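Local coordinates for protein thioredoxin (Bacillus cereus, PDB 4EUY) that is of unknown function but, with its thioredoxin-like fold and CxxC disulfide, probably acts as a thiol-disulfide oxidoreductase, at residues Gln19-Ile25 / Pro73-Tyr79; Thr27-Cys33 / Phe70-Thr74. All blocks are in the same frame, centred on the assembly; numbering follows the deposited sequence.

Contact 1: Gln19-Ile25 / Pro73-Tyr79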
loop_
_atom_site.group_PDB
_atom_site.type_symbol
_atom_site.label_atom_id
_atom_site.label_comp_id
_atom_site.label_asym_id
_atom_site.label_seq_id
_atom_site.Cartn_x
_atom_site.Cartn_y
_atom_site.Cartn_z
ATOM N N GLN A 19 -4.085 -11.893 -6.399
ATOM C CA GLN A 19 -2.676 -11.702 -6.755
ATOM C C GLN A 19 -1.911 -10.661 -5.934
ATOM O O GLN A 19 -1.812 -10.767 -4.720
ATOM C CB GLN A 19 -2.564 -11.349 -8.224
ATOM C CG GLN A 19 -1.141 -11.103 -8.668
ATOM C CD GLN A 19 -0.753 -11.956 -9.854
ATOM O OE1 GLN A 19 -1.608 -12.499 -10.554
ATOM N NE2 GLN A 19 0.545 -12.078 -10.088
ATOM N N LEU A 20 -1.363 -9.636 -6.581
ATOM C CA LEU A 20 -0.604 -8.604 -5.868
ATOM C C LEU A 20 -1.388 -7.378 -5.487
ATOM O O LEU A 20 -1.954 -6.730 -6.341
ATOM C CB LEU A 20 0.540 -8.216 -6.776
ATOM C CG LEU A 20 1.794 -7.569 -6.232
ATOM C CD1 LEU A 20 2.276 -8.255 -4.980
ATOM C CD2 LEU A 20 2.877 -7.536 -7.276
ATOM N N VAL A 21 -1.369 -7.059 -4.203
ATOM C CA VAL A 21 -2.235 -6.027 -3.620
ATOM C C VAL A 21 -1.523 -5.195 -2.589
ATOM O O VAL A 21 -0.724 -5.694 -1.836
ATOM C CB VAL A 21 -3.343 -6.688 -2.827
ATOM C CG1 VAL A 21 -4.199 -5.647 -2.106
ATOM C CG2 VAL A 21 -4.140 -7.563 -3.763
ATOM N N LEU A 22 -1.860 -3.933 -2.525
ATOM C CA LEU A 22 -1.099 -3.019 -1.737
ATOM C C LEU A 22 -2.077 -2.297 -0.812
ATOM O O LEU A 22 -3.069 -1.718 -1.284
ATOM C CB LEU A 22 -0.364 -2.044 -2.675
ATOM C CG LEU A 22 0.356 -0.918 -1.935
ATOM C CD1 LEU A 22 1.154 -0.053 -2.889
ATOM C CD2 LEU A 22 -0.654 -0.063 -1.191
ATOM N N LEU A 23 -1.823 -2.333 0.496
ATOM C CA LEU A 23 -2.668 -1.574 1.424
ATOM C C LEU A 23 -1.987 -0.327 1.777
ATOM O O LEU A 23 -0.793 -0.334 2.132
ATOM C CB LEU A 23 -2.905 -2.301 2.711
ATOM C CG LEU A 23 -4.178 -3.111 2.629
ATOM C CD1 LEU A 23 -4.043 -4.114 1.487
ATOM C CD2 LEU A 23 -4.348 -3.788 3.978
ATOM N N PHE A 24 -2.735 0.753 1.654
ATOM C CA PHE A 24 -2.250 2.039 2.075
ATOM C C PHE A 24 -3.132 2.424 3.256
ATOM O O PHE A 24 -4.388 2.594 3.129
ATOM C CB PHE A 24 -2.346 3.073 0.955
ATOM C CG PHE A 24 -1.677 4.366 1.291
ATOM C CD1 PHE A 24 -0.423 4.664 0.803
ATOM C CD2 PHE A 24 -2.280 5.267 2.144
ATOM C CE1 PHE A 24 0.216 5.849 1.152
ATOM C CE2 PHE A 24 -1.658 6.466 2.479
ATOM C CZ PHE A 24 -0.401 6.756 1.994
ATOM N N ILE A 25 -2.489 2.557 4.406
ATOM C CA ILE A 25 -3.240 2.827 5.632
ATOM C C ILE A 25 -2.916 4.183 6.154
ATOM O O ILE A 25 -1.724 4.556 6.249
ATOM C CB ILE A 25 -2.922 1.800 6.729
ATOM C CG1 ILE A 25 -3.110 0.368 6.142
ATOM C CG2 ILE A 25 -3.797 2.067 7.941
ATOM C CD1 ILE A 25 -3.043 -0.730 7.173
ATOM N N PRO A 73 1.756 7.125 7.286
ATOM C CA PRO A 73 1.059 6.077 6.571
ATOM C C PRO A 73 1.797 4.790 6.634
ATOM O O PRO A 73 2.969 4.749 6.984
ATOM C CB PRO A 73 1.110 6.558 5.133
ATOM C CG PRO A 73 2.377 7.308 5.081
ATOM C CD PRO A 73 2.355 8.085 6.360
ATOM N N THR A 74 1.114 3.738 6.246
ATOM C CA THR A 74 1.752 2.459 6.151
ATOM C C THR A 74 1.355 1.829 4.862
ATOM O O THR A 74 0.183 1.876 4.491
ATOM C CB THR A 74 1.319 1.519 7.269
ATOM O OG1 THR A 74 1.615 2.117 8.533
ATOM C CG2 THR A 74 2.078 0.234 7.120
ATOM N N VAL A 75 2.327 1.240 4.187
ATOM C CA VAL A 75 2.037 0.498 2.997
ATOM C C VAL A 75 2.407 -0.924 3.245
ATOM O O VAL A 75 3.473 -1.198 3.796
ATOM C CB VAL A 75 2.831 1.000 1.808
ATOM C CG1 VAL A 75 2.654 0.066 0.626
ATOM C CG2 VAL A 75 2.333 2.384 1.481
ATOM N N LEU A 76 1.511 -1.815 2.846
ATOM C CA LEU A 76 1.771 -3.222 2.933
ATOM C C LEU A 76 1.573 -3.762 1.579
ATOM O O LEU A 76 0.661 -3.336 0.839
ATOM C CB LEU A 76 0.764 -3.891 3.851
ATOM C CG LEU A 76 0.865 -3.313 5.248
ATOM C CD1 LEU A 76 0.057 -4.141 6.211
ATOM C CD2 LEU A 76 2.317 -3.330 5.668
ATOM N N LEU A 77 2.414 -4.711 1.239
ATOM C CA LEU A 77 2.257 -5.339 -0.029
ATOM C C LEU A 77 2.029 -6.794 0.244
ATOM O O LEU A 77 2.788 -7.408 1.003
ATOM C CB LEU A 77 3.503 -5.120 -0.860
ATOM C CG LEU A 77 3.290 -5.240 -2.357
ATOM C CD1 LEU A 77 2.161 -4.322 -2.798
ATOM C CD2 LEU A 77 4.580 -4.886 -3.062
ATOM N N PHE A 78 0.995 -7.344 -0.381
ATOM C CA PHE A 78 0.652 -8.728 -0.222
ATOM C C PHE A 78 0.727 -9.479 -1.536
ATOM O O PHE A 78 0.223 -8.986 -2.561
ATOM C CB PHE A 78 -0.756 -8.799 0.284
ATOM C CG PHE A 78 -0.898 -8.360 1.696
ATOM C CD1 PHE A 78 -0.598 -9.218 2.727
ATOM C CD2 PHE A 78 -1.324 -7.090 2.010
ATOM C CE1 PHE A 78 -0.724 -8.809 4.048
ATOM C CE2 PHE A 78 -1.454 -6.682 3.332
ATOM C CZ PHE A 78 -1.168 -7.543 4.350
ATOM N N TYR A 79 1.348 -10.660 -1.526
ATOM C CA TYR A 79 1.310 -11.502 -2.707
ATOM C C TYR A 79 0.606 -12.761 -2.372
ATOM O O TYR A 79 1.005 -13.451 -1.451
ATOM C CB TYR A 79 2.677 -11.855 -3.252
ATOM C CG TYR A 79 2.588 -12.759 -4.468
ATOM C CD1 TYR A 79 1.855 -12.380 -5.590
ATOM C CD2 TYR A 79 3.233 -13.997 -4.488
ATOM C CE1 TYR A 79 1.761 -13.201 -6.697
ATOM C CE2 TYR A 79 3.155 -14.840 -5.596
ATOM C CZ TYR A 79 2.416 -14.440 -6.701
ATOM O OH TYR A 79 2.336 -15.272 -7.806
#
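Strands 20-25 and 74-79 run antiparallel, their axes 4.5 Å apart at closest approach and 163° between their directions, and six backbone hydrogen bonds join them. V21 with F78, L23 with L76 and I25 with T74 are the hydrogen-bonded pairs, each bonded in both directions; L22-L77 and F24-V75 alternate with them as non-hydrogen-bonded pairs, and L20-Y79 is a further one at the end. F78 N lies 2.8 Å from V21 O. On the face carrying L20, L22, F24, V75, L77 and Y79 the packing is aliphatic and aromatic. L77 reaches across with CD1, which lies 3.4 Å from L22 CB, while CG1 of V75 leans on L22 CG. The F24 side chain, CG anti to the backbone N (chi1 -172°), lies alongside P73 and points the same way, so that its CZ comes 3.5 Å from P73 CB; its CD1 flank meets V75 CG2 at 3.6 Å. Helix 31-45 covers this face, with L37 against F24 and V40 and L44 against L22. On the other face, both methyls of L23 approach the CE2 side of the F78 ring; L23 CD1 lies 4.1 Å from F78 CD2, and L23 and L76 touch through their CB atoms. At the Q19 end of the pairing, Q19 NE2 sits at the edge of the Y79 ring, although the Q19 side chain is poorly ordered. V21, L23 and I25 thus spend their backbone bonds on 74-79, whereas L20, L22 and F24 bond to strand 50-57, making 20-27 an inner strand of the thioredoxin-fold sheet, with apolar L22 and F24 packed on helix 31-45.

Contact 2: Thr27-Cys33 / Phe70-Thr74; sequences TENCGVC and FTGPT
The hydroxyl of T27 donates a hydrogen bond to the carbonyl of T71, with OG1 2.9 Å from T71 O. It approaches from well to the side of the C=O direction, at 116°, and tilted 31° from the carbonyl plane. A chi1 of -80° sets OG1 beside the backbone N and opposite the carbonyl carbon, on the side where segment 70-74 passes. T27 OG1 also lies 3.9 Å from F70 CD2, and the F70 ring has the backbone N of G72 over one face, 3.8 Å above the plane and offset toward the rim. The peptide joining G72 to P73 is cis. This turn brings the proline ring up to the C30-C33 disulfide, whose sulfurs are 2.1 Å apart. C33 SG touches the ring's nitrogen side, 3.8 Å from both P73 N and P73 CD, while C30 SG stays farther off, 4.4 Å from G72 O. On the helix side CG2 of V32 meets P73 CD at 4.1 Å, the two side chains crossing at about a right angle. A CxxC disulfide facing a cis-proline is the signature of the thioredoxin active site, consistent with a redox role here. C30 occupies the N-cap position and C33 the first turn of helix 31-45, which follows strand 20-27; the cis-proline loop leads straight into strand 74-79, and just before that strand the backbone of P73 bonds to R89, which lies beyond strand 82-88.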
loop_
_atom_site.group_PDB
_atom_site.type_symbol
_atom_site.label_atom_id
_atom_site.label_comp_id
_atom_site.label_asym_id
_atom_site.label_seq_id
_atom_site.Cartn_x
_atom_site.Cartn_y
_atom_site.Cartn_z
ATOM N N THR A 27 -4.455 7.870 8.520
ATOM C CA THR A 27 -5.200 8.395 9.603
ATOM C C THR A 27 -5.837 9.672 9.152
ATOM O O THR A 27 -5.354 10.323 8.231
ATOM C CB THR A 27 -4.239 8.600 10.754
ATOM O OG1 THR A 27 -4.053 7.323 11.363
ATOM C CG2 THR A 27 -4.775 9.650 11.829
ATOM N N GLU A 28 -6.913 10.042 9.836
ATOM C CA GLU A 28 -7.725 11.201 9.470
ATOM C C GLU A 28 -7.029 12.564 9.446
ATOM O O GLU A 28 -7.276 13.351 8.532
ATOM C CB GLU A 28 -8.980 11.251 10.341
ATOM C CG GLU A 28 -9.895 10.059 10.068
ATOM C CD GLU A 28 -11.356 10.344 10.356
ATOM O OE1 GLU A 28 -11.663 10.736 11.506
ATOM O OE2 GLU A 28 -12.189 10.163 9.433
ATOM N N ASN A 29 -6.170 12.865 10.411
ATOM C CA ASN A 29 -5.415 14.121 10.322
ATOM C C ASN A 29 -3.923 13.849 10.233
ATOM O O ASN A 29 -3.268 13.606 11.250
ATOM C CB ASN A 29 -5.772 15.040 11.486
ATOM C CG ASN A 29 -7.245 15.432 11.475
ATOM O OD1 ASN A 29 -7.890 15.451 10.415
ATOM N ND2 ASN A 29 -7.787 15.743 12.653
ATOM N N CYS A 30 -3.404 13.870 8.999
ATOM C CA CYS A 30 -2.035 13.417 8.693
ATOM C C CYS A 30 -1.589 13.970 7.340
ATOM O O CYS A 30 -2.059 13.531 6.276
ATOM C CB CYS A 30 -1.977 11.894 8.720
ATOM S SG CYS A 30 -0.462 11.188 8.041
ATOM N N GLY A 31 -0.693 14.958 7.393
ATOM C CA GLY A 31 -0.335 15.751 6.211
ATOM C C GLY A 31 0.445 14.946 5.209
ATOM O O GLY A 31 0.129 14.930 4.012
ATOM N N VAL A 32 1.475 14.279 5.722
ATOM C CA VAL A 32 2.267 13.365 4.925
ATOM C C VAL A 32 1.438 12.314 4.250
ATOM O O VAL A 32 1.703 12.013 3.097
ATOM C CB VAL A 32 3.297 12.598 5.758
ATOM C CG1 VAL A 32 4.508 13.451 6.040
ATOM C CG2 VAL A 32 2.648 12.100 7.041
ATOM N N CYS A 33 0.479 11.725 4.948
ATOM C CA CYS A 33 -0.224 10.574 4.377
ATOM C C CYS A 33 -0.645 10.941 2.961
ATOM O O CYS A 33 -0.370 10.237 1.979
ATOM C CB CYS A 33 -1.460 10.200 5.196
ATOM S SG CYS A 33 -1.126 9.553 6.874
ATOM N N PHE A 70 -0.473 6.374 16.581
ATOM C CA PHE A 70 -0.459 5.824 15.212
ATOM C C PHE A 70 -1.010 6.901 14.237
ATOM O O PHE A 70 -2.180 7.294 14.339
ATOM C CB PHE A 70 -1.174 4.490 14.944
ATOM C CG PHE A 70 -1.137 4.083 13.504
ATOM C CD1 PHE A 70 0.056 3.645 12.919
ATOM C CD2 PHE A 70 -2.267 4.181 12.702
ATOM C CE1 PHE A 70 0.104 3.283 11.566
ATOM C CE2 PHE A 70 -2.217 3.833 11.349
ATOM C CZ PHE A 70 -1.031 3.385 10.779
ATOM N N THR A 71 -0.165 7.361 13.305
ATOM C CA THR A 71 -0.581 8.273 12.220
ATOM C C THR A 71 -0.497 7.543 10.882
ATOM O O THR A 71 -1.462 7.484 10.108
ATOM C CB THR A 71 0.313 9.526 12.149
ATOM O OG1 THR A 71 1.696 9.147 12.264
ATOM C CG2 THR A 71 -0.054 10.517 13.262
ATOM N N GLY A 72 0.669 6.954 10.641
ATOM C CA GLY A 72 0.958 6.271 9.397
ATOM C C GLY A 72 1.785 7.248 8.603
ATOM O O GLY A 72 2.451 8.103 9.167
ATOM N N PRO A 73 1.756 7.125 7.286
ATOM C CA PRO A 73 1.059 6.077 6.571
ATOM C C PRO A 73 1.797 4.790 6.634
ATOM O O PRO A 73 2.969 4.749 6.984
ATOM C CB PRO A 73 1.110 6.558 5.133
ATOM C CG PRO A 73 2.377 7.308 5.081
ATOM C CD PRO A 73 2.355 8.085 6.360
ATOM N N THR A 74 1.114 3.738 6.246
ATOM C CA THR A 74 1.752 2.459 6.151
ATOM C C THR A 74 1.355 1.829 4.862
ATOM O O THR A 74 0.183 1.876 4.491
ATOM C CB THR A 74 1.319 1.519 7.269
ATOM O OG1 THR A 74 1.615 2.117 8.533
ATOM C CG2 THR A 74 2.078 0.234 7.120
#

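Contacts 1 and 2 share P73 and T74, and their centres lie about 15 Å apart: the 19-25/73-79 pairing is about 3 Å from the centre of the chain, whereas the 27-33/70-74 contact is about 13 Å from it. Both chain segments run from one to the other, since strand 20-27 leads into the CxxC turn and the cis-proline loop leads into strand 74-79. They also touch directly: F24 CZ packs 3.5 Å from C33 O, and I25 CG2 lies 4.2 Å from F70 CE2. P73 thus meets F24 of the strand pairing through CB, and C33 of the probable redox disulfide through N and CD.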